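Local coordinates for protein Rab GDP dissociation inhibitor alpha (Naegleria fowleri, PDB 6C87) that probably binds prenylated Rab GTPases in their GDP-bound form, slowing release of the nucleotide and extracting them from membranes for recycling through the cytosol, at residues A[237-242]-A[351-356]. Sequence-based numbering, arbitrary orientation.
Sequences PMYGLG and THHVAP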
ATOM      1  N   PRO A 237      24.135   7.799  18.576  1.00 42.32           N
ATOM      2  CA  PRO A 237      23.753   9.056  19.226  1.00 41.88           C
ATOM      3  C   PRO A 237      24.880   9.580  20.100  1.00 37.90           C
ATOM      4  O   PRO A 237      25.601   8.819  20.750  1.00 40.65           O
ATOM      5  CB  PRO A 237      22.523   8.676  20.064  1.00 39.79           C
ATOM      6  CG  PRO A 237      22.206   7.240  19.713  1.00 41.51           C
ATOM      7  CD  PRO A 237      23.460   6.640  19.181  1.00 41.07           C
ATOM      8  N   MET A 238      25.034  10.899  20.091  1.00 41.62           N
ATOM      9  CA  MET A 238      25.939  11.565  21.016  1.00 39.16           C
ATOM     10  C   MET A 238      25.506  11.262  22.451  1.00 35.44           C
ATOM     11  O   MET A 238      24.320  11.363  22.791  1.00 34.56           O
ATOM     12  CB  MET A 238      25.932  13.076  20.739  1.00 38.63           C
ATOM     13  CG  MET A 238      27.230  13.794  21.068  1.00 46.74           C
ATOM     14  SD  MET A 238      28.616  13.264  20.031  1.00 52.64           S
ATOM     15  CE  MET A 238      28.228  14.095  18.509  1.00 63.32           C
ATOM     16  N   TYR A 239      26.471  10.874  23.285  1.00 31.56           N
ATOM     17  CA  TYR A 239      26.285  10.407  24.660  1.00 31.34           C
ATOM     18  C   TYR A 239      25.680   9.009  24.728  1.00 38.15           C
ATOM     19  O   TYR A 239      25.441   8.503  25.834  1.00 41.75           O
ATOM     20  CB  TYR A 239      25.448  11.386  25.509  1.00 32.38           C
ATOM     21  CG  TYR A 239      26.031  12.782  25.535  1.00 33.75           C
ATOM     22  CD1 TYR A 239      27.061  13.105  26.415  1.00 34.70           C
ATOM     23  CD2 TYR A 239      25.590  13.765  24.651  1.00 44.56           C
ATOM     24  CE1 TYR A 239      27.615  14.374  26.435  1.00 36.16           C
ATOM     25  CE2 TYR A 239      26.137  15.040  24.664  1.00 35.75           C
ATOM     26  CZ  TYR A 239      27.150  15.334  25.554  1.00 43.07           C
ATOM     27  OH  TYR A 239      27.699  16.593  25.567  1.00 56.86           O
ATOM     28  N   GLY A 240      25.448   8.355  23.594  1.00 36.91           N
ATOM     29  CA  GLY A 240      25.068   6.958  23.598  1.00 36.05           C
ATOM     30  C   GLY A 240      23.574   6.734  23.659  1.00 32.44           C
ATOM     31  O   GLY A 240      22.765   7.663  23.766  1.00 30.62           O
ATOM     32  N   LEU A 241      23.212   5.443  23.628  1.00 31.45           N
ATOM     33  CA  LEU A 241      21.814   5.021  23.547  1.00 27.40           C
ATOM     34  C   LEU A 241      20.997   5.394  24.781  1.00 33.13           C
ATOM     35  O   LEU A 241      19.764   5.388  24.705  1.00 40.05           O
ATOM     36  CB  LEU A 241      21.730   3.508  23.295  1.00 26.69           C
ATOM     37  CG  LEU A 241      22.388   2.982  22.004  1.00 31.35           C
ATOM     38  CD1 LEU A 241      22.431   1.465  21.991  1.00 34.56           C
ATOM     39  CD2 LEU A 241      21.689   3.499  20.744  1.00 27.19           C
ATOM     40  N   GLY A 242      21.635   5.743  25.901  1.00 33.24           N
ATOM     41  CA  GLY A 242      20.864   6.209  27.044  1.00 30.39           C
ATOM     42  C   GLY A 242      20.057   7.470  26.771  1.00 41.85           C
ATOM     43  O   GLY A 242      19.145   7.791  27.544  1.00 44.77           O
ATOM     44  N   THR A 351      34.682  10.516  21.151  1.00 37.32           N
ATOM     45  CA  THR A 351      34.057  11.209  20.028  1.00 39.58           C
ATOM     46  C   THR A 351      32.540  11.107  20.052  1.00 33.90           C
ATOM     47  O   THR A 351      31.868  11.933  19.424  1.00 33.24           O
ATOM     48  CB  THR A 351      34.582  10.698  18.674  1.00 34.52           C
ATOM     49  OG1 THR A 351      34.407   9.278  18.567  1.00 33.41           O
ATOM     50  CG2 THR A 351      36.038  11.073  18.479  1.00 28.52           C
ATOM     51  N   HIS A 352      31.987  10.120  20.754  1.00 30.34           N
ATOM     52  CA  HIS A 352      30.555  10.075  21.003  1.00 28.33           C
ATOM     53  C   HIS A 352      30.217  10.412  22.450  1.00 34.84           C
ATOM     54  O   HIS A 352      29.065  10.247  22.863  1.00 32.27           O
ATOM     55  CB  HIS A 352      29.999   8.705  20.613  1.00 25.92           C
ATOM     56  CG  HIS A 352      29.919   8.493  19.131  1.00 48.67           C
ATOM     57  ND1 HIS A 352      30.935   7.904  18.404  1.00 53.23           N
ATOM     58  CD2 HIS A 352      28.969   8.845  18.231  1.00 53.49           C
ATOM     59  CE1 HIS A 352      30.593   7.865  17.128  1.00 52.19           C
ATOM     60  NE2 HIS A 352      29.408   8.434  16.995  1.00 53.72           N
ATOM     61  N   HIS A 353      31.195  10.918  23.211  1.00 40.86           N
ATOM     62  CA  HIS A 353      31.034  11.276  24.622  1.00 38.71           C
ATOM     63  C   HIS A 353      30.495  10.110  25.445  1.00 38.82           C
ATOM     64  O   HIS A 353      29.596  10.268  26.274  1.00 31.87           O
ATOM     65  CB  HIS A 353      30.148  12.506  24.798  1.00 41.91           C
ATOM     66  CG  HIS A 353      30.821  13.779  24.416  1.00 46.13           C
ATOM     67  ND1 HIS A 353      30.580  14.417  23.221  1.00 47.30           N
ATOM     68  CD2 HIS A 353      31.778  14.500  25.044  1.00 48.14           C
ATOM     69  CE1 HIS A 353      31.332  15.501  23.146  1.00 51.49           C
ATOM     70  NE2 HIS A 353      32.074  15.569  24.236  1.00 50.16           N
ATOM     71  N   VAL A 354      31.030   8.920  25.193  1.00 34.34           N
ATOM     72  CA  VAL A 354      30.756   7.761  26.032  1.00 32.81           C
ATOM     73  C   VAL A 354      31.958   7.341  26.872  1.00 32.67           C
ATOM     74  O   VAL A 354      31.820   6.445  27.722  1.00 27.35           O
ATOM     75  CB  VAL A 354      30.221   6.578  25.198  1.00 38.04           C
ATOM     76  CG1 VAL A 354      28.942   7.007  24.478  1.00 38.76           C
ATOM     77  CG2 VAL A 354      31.273   6.097  24.186  1.00 31.20           C
ATOM     78  N   ALA A 355      33.122   7.952  26.671  1.00 26.66           N
ATOM     79  CA  ALA A 355      34.319   7.611  27.422  1.00 33.23           C
ATOM     80  C   ALA A 355      35.147   8.868  27.592  1.00 36.37           C
ATOM     81  O   ALA A 355      35.037   9.799  26.784  1.00 37.69           O
ATOM     82  CB  ALA A 355      35.133   6.523  26.711  1.00 37.10           C
ATOM     83  N   PRO A 356      36.019   8.917  28.597  1.00 37.95           N
ATOM     84  CA  PRO A 356      36.896  10.082  28.760  1.00 38.92           C
ATOM     85  C   PRO A 356      37.823  10.236  27.567  1.00 41.44           C
ATOM     86  O   PRO A 356      37.943   9.358  26.712  1.00 41.93           O
ATOM     87  CB  PRO A 356      37.695   9.779  30.037  1.00 34.09           C
ATOM     88  CG  PRO A 356      37.006   8.650  30.698  1.00 30.93           C
ATOM     89  CD  PRO A 356      36.204   7.923  29.665  1.00 33.73           C
TER
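Pro-237 brings its carbonyl O to within 4.2 Å of His-352 CD2, and the same oxygen accepts the N-H of Gly-240, closing a type II beta turn from Pro-237 to Gly-240 at the end of strand 234-237. Met-238 comes next: with CG anti to its own N (chi1 -151°) and the chain bent further on, SD lies 3.6 Å from Thr-351 O and at the edge of the His-353 imidazole, 3.9 Å from ND1. Tyr-239 N donates a hydrogen bond to His-352 O, 2.7 Å away, with an N-H...O angle of 151°. The phenol ring lies alongside the His-353 side chain, the ring planes nearly parallel, 20° apart, but so offset that little of one covers the other; CD1 and CE1 rest on His-353 CB, and the hydroxyl sits above one imidazole face. Gly-240 follows, its N 3.8 Å from Val-354 CG1, which also packs against Tyr-239 C. Outside the two segments, Asn-81 ND2 hydrogen-bonds to His-353 O, and Asp-83 OD2 accepts a hydrogen bond from Leu-241 N. One backbone hydrogen bond thus ties the turn before helix 243-254 to the loop between strands 343-349 and 360-367, while the side chains add mainly van der Waals packing, with Tyr-239 and His-353 on the exposed side.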